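Local coordinates for succinoglycan biosynthesis protein (Bacillus cereus ATCC 14579, PDB 3B55) that is of unconfirmed function but binds calcium and belongs to the erythromycin esterase family, at residues Glu47-Leu53 with Val378-Phe384. The protein carries 1 engineered substitution. Numbering follows the deposited sequence.
Sequences EAHAKPL and VKKDQFF
Glu47 and Ala48 lie in the C-terminal part of helix 39-49; Ala50 turns extended and the chain runs on as the short strand 51-53. In 378-384, an inverse gamma turn centred on Lys379 leads through a loop to the strand at 382-384. The strand axes approach to 4.3 Å, with their directions 142° apart. Lys51 and Phe384 form an antiparallel hydrogen-bonded pair (CA-CA 5.2 Å), Lys51 N giving to Phe384 O at 2.7 Å and Phe384 N to Lys51 O at 2.9 Å. Pro52, which has no amide hydrogen, takes the non-hydrogen-bonded position opposite Phe383 (CA-CA 4.3 Å), and Leu53 N then donates a hydrogen bond to Gln382 O at 2.9 Å. Water 2 links Leu53 O (2.7 Å) to Gln382 N (3.3 Å). This pairing adds 51-53 as an outermost strand to the eight-stranded mixed sheet of the chain, beside 382-386, whose other neighbour is 429-433. On one face, Phe384 presents its ring to Lys51, CB lying 3.8 Å from the ring centroid in a CH-pi contact, while Leu53 CD1 meets the ring edge 3.4 Å from Phe384 CD1. Helix 68-72 packs against this Phe384 through Leu68 and Met71. On the other face, Ala50 CB touches Phe383 CD2 at 3.2 Å. Beyond the strands, Lys380 (chi1 m, chi2 and chi3 t) extends to the backbone of Glu47, where NZ donates a hydrogen bond to Glu47 O at 3.2 Å; water 1 joins the same atoms, 2.8 Å from Lys380 NZ and 2.9 Å from Glu47 O. Glu47 CG rests 3.6 Å from Val378 CG1, and its carboxylate accepts a weak hydrogen bond from Lys379 N to Glu47 OE2 at 3.4 Å.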
ATOM      1  N   GLU A  47     -16.837 -21.481   8.562  1.00 23.01           N
ATOM      2  CA  GLU A  47     -17.046 -21.267   9.988  1.00 25.93           C
ATOM      3  C   GLU A  47     -16.201 -22.226  10.829  1.00 24.61           C
ATOM      4  O   GLU A  47     -15.663 -21.850  11.872  1.00 24.83           O
ATOM      5  CB  GLU A  47     -18.526 -21.456  10.319  1.00 25.56           C
ATOM      6  CG  GLU A  47     -19.073 -20.436  11.298  1.00 36.68           C
ATOM      7  CD  GLU A  47     -20.584 -20.359  11.264  1.00 42.08           C
ATOM      8  OE1 GLU A  47     -21.157 -20.408  10.155  1.00 48.78           O
ATOM      9  OE2 GLU A  47     -21.198 -20.233  12.343  1.00 45.29           O
ATOM     10  N   ALA A  48     -16.088 -23.462  10.366  1.00 23.90           N
ATOM     11  CA  ALA A  48     -15.321 -24.474  11.077  1.00 25.62           C
ATOM     12  C   ALA A  48     -13.813 -24.267  10.967  1.00 26.12           C
ATOM     13  O   ALA A  48     -13.059 -24.752  11.806  1.00 29.23           O
ATOM     14  CB  ALA A  48     -15.693 -25.861  10.560  1.00 25.81           C
ATOM     15  N   HIS A  49     -13.368 -23.548   9.941  1.00 26.44           N
ATOM     16  CA  HIS A  49     -11.936 -23.315   9.760  1.00 24.82           C
ATOM     17  C   HIS A  49     -11.502 -21.880  10.034  1.00 23.03           C
ATOM     18  O   HIS A  49     -10.319 -21.549   9.946  1.00 23.68           O
ATOM     19  CB  HIS A  49     -11.512 -23.708   8.344  1.00 26.14           C
ATOM     20  CG  HIS A  49     -11.491 -25.187   8.116  1.00 30.24           C
ATOM     21  ND1 HIS A  49     -12.634 -25.955   8.119  1.00 30.98           N
ATOM     22  CD2 HIS A  49     -10.462 -26.045   7.920  1.00 34.66           C
ATOM     23  CE1 HIS A  49     -12.312 -27.224   7.939  1.00 29.77           C
ATOM     24  NE2 HIS A  49     -10.999 -27.305   7.817  1.00 34.53           N
ATOM     25  N   ALA A  50     -12.461 -21.028  10.365  1.00 21.02           N
ATOM     26  CA  ALA A  50     -12.153 -19.637  10.643  1.00 17.82           C
ATOM     27  C   ALA A  50     -11.493 -19.486  12.004  1.00 17.82           C
ATOM     28  O   ALA A  50     -11.884 -20.151  12.967  1.00 15.12           O
ATOM     29  CB  ALA A  50     -13.427 -18.794  10.579  1.00 13.62           C
ATOM     30  N   LYS A  51     -10.482 -18.618  12.064  1.00 17.77           N
ATOM     31  CA  LYS A  51      -9.770 -18.331  13.306  1.00 15.46           C
ATOM     32  C   LYS A  51     -10.451 -17.071  13.830  1.00 15.04           C
ATOM     33  O   LYS A  51     -10.341 -16.002  13.227  1.00 15.24           O
ATOM     34  CB  LYS A  51      -8.289 -18.053  13.029  1.00 18.41           C
ATOM     35  CG  LYS A  51      -7.546 -19.220  12.366  1.00 19.62           C
ATOM     36  CD  LYS A  51      -7.494 -20.442  13.272  1.00 20.60           C
ATOM     37  CE  LYS A  51      -6.726 -21.596  12.627  1.00 30.01           C
ATOM     38  NZ  LYS A  51      -7.363 -22.105  11.375  1.00 34.84           N
ATOM     39  N   PRO A  52     -11.172 -17.177  14.960  1.00 14.62           N
ATOM     40  CA  PRO A  52     -11.871 -16.022  15.533  1.00 15.02           C
ATOM     41  C   PRO A  52     -11.009 -14.873  16.031  1.00 16.46           C
ATOM     42  O   PRO A  52      -9.992 -15.075  16.690  1.00 19.39           O
ATOM     43  CB  PRO A  52     -12.688 -16.642  16.659  1.00 13.77           C
ATOM     44  CG  PRO A  52     -11.801 -17.730  17.137  1.00 17.81           C
ATOM     45  CD  PRO A  52     -11.331 -18.356  15.831  1.00 16.70           C
ATOM     46  N   LEU A  53     -11.442 -13.665  15.696  1.00 19.04           N
ATOM     47  CA  LEU A  53     -10.776 -12.440  16.110  1.00 21.69           C
ATOM     48  C   LEU A  53     -11.676 -11.870  17.194  1.00 21.54           C
ATOM     49  O   LEU A  53     -12.854 -11.595  16.963  1.00 21.07           O
ATOM     50  CB  LEU A  53     -10.665 -11.468  14.936  1.00 20.94           C
ATOM     51  CG  LEU A  53      -9.300 -11.261  14.276  1.00 20.27           C
ATOM     52  CD1 LEU A  53      -8.320 -12.342  14.690  1.00 11.51           C
ATOM     53  CD2 LEU A  53      -9.491 -11.224  12.768  1.00 17.86           C
ATOM     54  N   VAL A 378     -20.875 -16.273   8.148  1.00 15.17           N
ATOM     55  CA  VAL A 378     -20.119 -16.904   9.225  1.00 15.44           C
ATOM     56  C   VAL A 378     -20.535 -16.203  10.518  1.00 15.86           C
ATOM     57  O   VAL A 378     -20.526 -14.977  10.582  1.00 16.41           O
ATOM     58  CB  VAL A 378     -18.601 -16.743   9.009  1.00 17.18           C
ATOM     59  CG1 VAL A 378     -17.842 -17.188  10.253  1.00 14.73           C
ATOM     60  CG2 VAL A 378     -18.169 -17.567   7.800  1.00 14.49           C
ATOM     61  N   LYS A 379     -20.900 -16.971  11.544  1.00 18.30           N
ATOM     62  CA  LYS A 379     -21.349 -16.386  12.802  1.00 17.85           C
ATOM     63  C   LYS A 379     -20.258 -15.900  13.746  1.00 17.23           C
ATOM     64  O   LYS A 379     -20.167 -16.333  14.895  1.00 14.27           O
ATOM     65  CB  LYS A 379     -22.267 -17.363  13.533  1.00 17.80           C
ATOM     66  CG  LYS A 379     -23.543 -16.716  14.045  1.00 23.65           C
ATOM     67  CD  LYS A 379     -24.442 -17.746  14.712  1.00 26.69           C
ATOM     68  CE  LYS A 379     -25.914 -17.353  14.660  1.00 17.12           C
ATOM     69  NZ  LYS A 379     -26.242 -16.091  15.343  1.00 21.04           N
ATOM     70  N   LYS A 380     -19.451 -14.970  13.256  1.00 16.41           N
ATOM     71  CA  LYS A 380     -18.379 -14.395  14.045  1.00 16.91           C
ATOM     72  C   LYS A 380     -18.205 -12.943  13.617  1.00 13.79           C
ATOM     73  O   LYS A 380     -18.219 -12.640  12.427  1.00 12.18           O
ATOM     74  CB  LYS A 380     -17.083 -15.177  13.828  1.00 17.65           C
ATOM     75  CG  LYS A 380     -17.135 -16.635  14.271  1.00 17.01           C
ATOM     76  CD  LYS A 380     -15.794 -17.324  14.012  1.00 26.22           C
ATOM     77  CE  LYS A 380     -15.745 -18.736  14.593  1.00 33.61           C
ATOM     78  NZ  LYS A 380     -16.683 -19.675  13.918  1.00 39.77           N
ATOM     79  N   ASP A 381     -18.065 -12.053  14.595  1.00 15.91           N
ATOM     80  CA  ASP A 381     -17.894 -10.630  14.329  1.00 15.74           C
ATOM     81  C   ASP A 381     -16.692 -10.368  13.427  1.00 15.69           C
ATOM     82  O   ASP A 381     -16.792  -9.605  12.472  1.00 15.09           O
ATOM     83  CB  ASP A 381     -17.737  -9.871  15.649  1.00 14.39           C
ATOM     84  CG  ASP A 381     -19.014  -9.864  16.470  1.00 24.06           C
ATOM     85  OD1 ASP A 381     -18.927  -9.922  17.716  1.00 25.95           O
ATOM     86  OD2 ASP A 381     -20.110  -9.790  15.869  1.00 26.82           O
ATOM     87  N   GLN A 382     -15.562 -10.997  13.747  1.00 13.72           N
ATOM     88  CA  GLN A 382     -14.324 -10.864  12.977  1.00 15.17           C
ATOM     89  C   GLN A 382     -13.579 -12.197  13.028  1.00 13.17           C
ATOM     90  O   GLN A 382     -13.630 -12.911  14.032  1.00 12.64           O
ATOM     91  CB  GLN A 382     -13.391  -9.797  13.568  1.00 16.47           C
ATOM     92  CG  GLN A 382     -14.006  -8.445  13.866  1.00 24.98           C
ATOM     93  CD  GLN A 382     -14.749  -8.434  15.174  1.00 15.89           C
ATOM     94  OE1 GLN A 382     -14.402  -9.166  16.109  1.00 18.93           O
ATOM     95  NE2 GLN A 382     -15.766  -7.592  15.262  1.00 25.38           N
ATOM     96  N   PHE A 383     -12.876 -12.519  11.948  1.00  9.87           N
ATOM     97  CA  PHE A 383     -12.111 -13.756  11.885  1.00  8.22           C
ATOM     98  C   PHE A 383     -11.219 -13.762  10.660  1.00  9.84           C
ATOM     99  O   PHE A 383     -11.411 -12.967   9.741  1.00  9.16           O
ATOM    100  CB  PHE A 383     -13.046 -14.969  11.818  1.00  7.51           C
ATOM    101  CG  PHE A 383     -13.884 -15.022  10.567  1.00  8.87           C
ATOM    102  CD1 PHE A 383     -15.087 -14.326  10.484  1.00 10.09           C
ATOM    103  CD2 PHE A 383     -13.465 -15.760   9.465  1.00 12.87           C
ATOM    104  CE1 PHE A 383     -15.862 -14.368   9.323  1.00  8.05           C
ATOM    105  CE2 PHE A 383     -14.230 -15.811   8.301  1.00  9.60           C
ATOM    106  CZ  PHE A 383     -15.431 -15.115   8.228  1.00 11.41           C
ATOM    107  N   PHE A 384     -10.219 -14.634  10.662  1.00  8.94           N
ATOM    108  CA  PHE A 384      -9.367 -14.753   9.499  1.00 10.81           C
ATOM    109  C   PHE A 384      -9.226 -16.225   9.160  1.00 10.88           C
ATOM    110  O   PHE A 384      -9.594 -17.095   9.957  1.00  9.89           O
ATOM    111  CB  PHE A 384      -8.005 -14.076   9.697  1.00  9.35           C
ATOM    112  CG  PHE A 384      -7.159 -14.662  10.793  1.00 12.64           C
ATOM    113  CD1 PHE A 384      -7.460 -14.429  12.134  1.00 11.61           C
ATOM    114  CD2 PHE A 384      -5.997 -15.360  10.479  1.00  9.01           C
ATOM    115  CE1 PHE A 384      -6.611 -14.870  13.141  1.00  8.61           C
ATOM    116  CE2 PHE A 384      -5.141 -15.808  11.481  1.00 16.57           C
ATOM    117  CZ  PHE A 384      -5.450 -15.559  12.817  1.00 10.92           C
TER
HETATM  118  O   HOH W   1     -16.541 -22.352  14.611  1.00 29.70           O
HETATM  119  O   HOH W   2     -15.301 -12.715  16.511  1.00 24.78           O